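Local coordinates for protein zinc chaperone AztD (PDB 6CMK) that acts as a periplasmic zinc chaperone, binding zinc ions and handing one of them directly to the solute-binding protein AztC of the AztABCD transport system, at residues V50-A53 and L54-D57; V364-P367 and L368-K371. One frame throughout, in Å; residues are numbered along the deposited sequence.

Contact 1. Residues V50-A53 and L54-D57; sequences VIDA and LDGD
The backbone of Asp-52 meets Gly-56 and Asp-57 where the chain reverses at the end of strand 47-52. The end-to-end directions of 50-53 and 54-57 differ by 142°. Asp-52 N donates to Asp-57 O at 2.9 Å. Asp-52 O in turn accepts from Gly-56 N at 2.7 Å, a more bent bond. One residue thus grips the far side of the turn with both its N-H and its carbonyl. The backbone at Gly-56 takes a shape that suits glycine. The CG2 branch of Ile-51 lies 3.6 Å from Gly-56 C.

This is a beta hairpin whose loop has four residues, Ala-53 to Gly-56, between the paired Asp-52 and Asp-57. It joins strands 47-52 and 58-63 of one antiparallel sheet of the beta propeller. Val-50 continues the backbone pairing to Leu-59 and Ala-60.

The Asp-52 side chain follows the chain forward. Its CG is anti to the backbone N (chi1 -174°), which carries Asp-52 OD1 to within 2.9 Å of Leu-54 N. The N-H arrives on the anti side of the carboxylate, somewhat out of its plane. Asp-55 forms an Asx turn: Asp-55 OD1 accepts from Asp-57 N at 3.2 Å, with the donor well above the carboxylate plane. Asp-55 OD1 also lies 3.6 Å from Asp-52 OD2. Asp-57 OD1 lies 3.0 Å from Asp-52 CB. Three carboxylates therefore gather at the turn, where like charges would tend to repel. The Ala-53 methyl packs on Trp-36 and Leu-38 of strand 32-42.

Contact 2. Residues V364-P367 and L368-K371; sequences VTDP and LKSK
Asp-366 and Lys-369 are brought together by their first torsions. Asp-366 holds CG anti to its own N (chi1 -168°), which brings the carboxylate alongside CB and CG of Lys-369. Lys-369 has CG beside its N (chi1 -60°) and bends again at chi2. The two side chains lie alongside each other and point the same way. Lys-369 CG passes 3.5 Å from Asp-366 OD2, and it is the aliphatic part of the lysine that does the touching.

The backbone turn fixes this pairing. Asp-366 N donates to Lys-371 O at 2.9 Å. Lys-369 N donates to Asp-366 O, also at 2.9 Å. Ser-370 N reaches Pro-367 O at 3.2 Å. Asp-366 is paired against two residues, Ser-370 and Lys-371, a G1 beta bulge. The bulge closes the hairpin between strands 361-366 and 371-376 of one propeller sheet. Ser-370 OG is bonded to Gly-390 O, tying the turn to the loop beyond strand 381-387.

Lys-371 CG comes 4.0 Å from Asp-366 CB, but the Lys-371 amine goes to a salt bridge with Glu-385. Asp-366 OD1 is taken by the hydroxyl of Tyr-342, which also bonds to Leu-368 N.

Asp-366 OD2 and Lys-369 NZ stay 4.8 Å apart. A water spans them, donating to Asp-366 OD2 at 2.7 Å and accepting from Lys-369 NZ at 3.3 Å. The opposite charges are thus linked through solvent, not by direct contact. Tyr-342, this water and the nearby lysine would probably stabilise the buried carboxylate in its charged form.

In the fold
Contacts 1 and 2 are both hairpin turns of the propeller. Each joins neighbouring strands of its own sheet: 47-52 to 58-63 in contact 1, 361-366 to 371-376 in contact 2. Their centres lie 15 Å apart, about 20 Å from the chain centre, and they do not touch. Neither lies at a zinc site. Each is partly buried and mixes buried with exposed residues. The chemistry differs. Residues 50-57 crowd like charges, whereas residues 364-371 set Lys-369 beside an acid that is itself buried. The sheets are also joined directly: the hydroxyl of Tyr-363, on strand 361-366, hydrogen-bonds to the carbonyl of Ala-53.

Contact 1. Residues V50-A53 and L54-D57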
# COMPACT_ATOMS: atom_id res chain seq x y z
N VAL B 50 15.04 -20.70 -4.15
CA VAL B 50 14.29 -19.86 -3.21
C VAL B 50 14.94 -20.02 -1.85
O VAL B 50 15.16 -21.15 -1.40
CB VAL B 50 12.80 -20.26 -3.14
CG1 VAL B 50 12.01 -19.21 -2.32
CG2 VAL B 50 12.21 -20.40 -4.54
N ILE B 51 15.25 -18.90 -1.22
CA ILE B 51 16.00 -18.89 0.02
C ILE B 51 15.27 -17.99 0.99
O ILE B 51 14.75 -16.94 0.61
CB ILE B 51 17.45 -18.41 -0.22
CG1 ILE B 51 18.18 -19.49 -1.04
CG2 ILE B 51 18.18 -18.08 1.09
CD1 ILE B 51 19.67 -19.26 -1.21
N ASP B 52 15.20 -18.42 2.25
CA ASP B 52 14.69 -17.55 3.31
C ASP B 52 15.68 -16.42 3.53
O ASP B 52 16.84 -16.66 3.89
CB ASP B 52 14.49 -18.36 4.59
CG ASP B 52 13.83 -17.57 5.70
OD1 ASP B 52 13.96 -16.32 5.76
OD2 ASP B 52 13.16 -18.20 6.54
N ALA B 53 15.24 -15.18 3.29
CA ALA B 53 16.17 -14.05 3.34
C ALA B 53 16.68 -13.80 4.75
O ALA B 53 17.77 -13.24 4.92
CB ALA B 53 15.49 -12.79 2.80
N LEU B 54 15.92 -14.18 5.77
CA LEU B 54 16.26 -13.78 7.12
C LEU B 54 17.34 -14.68 7.74
O LEU B 54 18.10 -14.22 8.60
CB LEU B 54 15.00 -13.76 7.98
CG LEU B 54 13.82 -12.97 7.37
CD1 LEU B 54 12.65 -12.87 8.34
CD2 LEU B 54 14.23 -11.57 6.91
N ASP B 55 17.45 -15.94 7.31
CA ASP B 55 18.50 -16.81 7.83
C ASP B 55 19.21 -17.64 6.76
O ASP B 55 20.11 -18.41 7.10
CB ASP B 55 17.93 -17.77 8.90
CG ASP B 55 16.92 -18.74 8.33
OD1 ASP B 55 16.66 -18.71 7.11
OD2 ASP B 55 16.39 -19.55 9.12
N GLY B 56 18.82 -17.52 5.49
CA GLY B 56 19.59 -18.12 4.43
C GLY B 56 19.31 -19.58 4.14
O GLY B 56 20.04 -20.17 3.33
N ASP B 57 18.29 -20.19 4.73
CA ASP B 57 18.12 -21.61 4.45
C ASP B 57 17.29 -21.82 3.18
O ASP B 57 16.51 -20.96 2.76
CB ASP B 57 17.52 -22.37 5.64
CG ASP B 57 16.14 -21.89 6.04
OD1 ASP B 57 15.58 -21.02 5.35
OD2 ASP B 57 15.62 -22.41 7.05

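Contact 2. Residues V364-P367 and L368-K371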
# COMPACT_ATOMS: atom_id res chain seq x y z
N VAL B 364 23.85 -9.22 -2.30
CA VAL B 364 24.64 -9.05 -3.52
C VAL B 364 25.10 -10.43 -3.95
O VAL B 364 25.82 -11.10 -3.21
CB VAL B 364 25.85 -8.12 -3.30
CG1 VAL B 364 26.66 -8.01 -4.59
CG2 VAL B 364 25.39 -6.74 -2.84
N THR B 365 24.69 -10.85 -5.15
CA THR B 365 25.16 -12.13 -5.64
C THR B 365 26.61 -12.01 -6.09
O THR B 365 27.04 -10.97 -6.60
CB THR B 365 24.30 -12.64 -6.79
OG1 THR B 365 24.31 -11.70 -7.88
CG2 THR B 365 22.87 -12.86 -6.32
N ASP B 366 27.36 -13.07 -5.87
CA ASP B 366 28.77 -13.16 -6.26
C ASP B 366 28.88 -14.44 -7.06
O ASP B 366 29.34 -15.47 -6.55
CB ASP B 366 29.70 -13.15 -5.04
CG ASP B 366 31.15 -12.95 -5.42
OD1 ASP B 366 31.47 -13.12 -6.62
OD2 ASP B 366 31.98 -12.64 -4.53
N PRO B 367 28.47 -14.42 -8.33
CA PRO B 367 28.31 -15.69 -9.06
C PRO B 367 29.58 -16.51 -9.15
O PRO B 367 29.52 -17.74 -9.02
CB PRO B 367 27.81 -15.25 -10.45
CG PRO B 367 27.93 -13.76 -10.50
CD PRO B 367 27.94 -13.27 -9.09
N LEU B 368 30.74 -15.88 -9.35
CA LEU B 368 31.98 -16.63 -9.49
C LEU B 368 32.41 -17.31 -8.20
O LEU B 368 33.25 -18.21 -8.24
CB LEU B 368 33.09 -15.71 -9.99
CG LEU B 368 32.84 -15.05 -11.34
CD1 LEU B 368 34.08 -14.34 -11.84
CD2 LEU B 368 32.35 -16.07 -12.38
N LYS B 369 31.86 -16.91 -7.05
CA LYS B 369 32.19 -17.52 -5.77
C LYS B 369 31.05 -18.36 -5.21
O LYS B 369 31.17 -18.88 -4.09
CB LYS B 369 32.60 -16.45 -4.76
CG LYS B 369 33.80 -15.62 -5.17
CD LYS B 369 35.11 -16.40 -5.11
CE LYS B 369 36.29 -15.50 -5.41
NZ LYS B 369 36.48 -14.43 -4.39
N SER B 370 29.96 -18.52 -5.95
CA SER B 370 28.83 -19.33 -5.52
C SER B 370 28.33 -18.89 -4.14
O SER B 370 28.12 -19.71 -3.25
CB SER B 370 29.20 -20.81 -5.50
OG SER B 370 29.72 -21.23 -6.75
N LYS B 371 28.13 -17.59 -3.97
CA LYS B 371 27.62 -17.09 -2.70
C LYS B 371 26.85 -15.80 -2.91
O LYS B 371 26.91 -15.17 -3.97
CB LYS B 371 28.75 -16.89 -1.68
CG LYS B 371 29.76 -15.79 -2.01
CD LYS B 371 30.93 -15.75 -1.00
CE LYS B 371 31.76 -17.04 -1.00
NZ LYS B 371 32.81 -17.11 0.06
O HOH W 1 34.48 -12.07 -5.40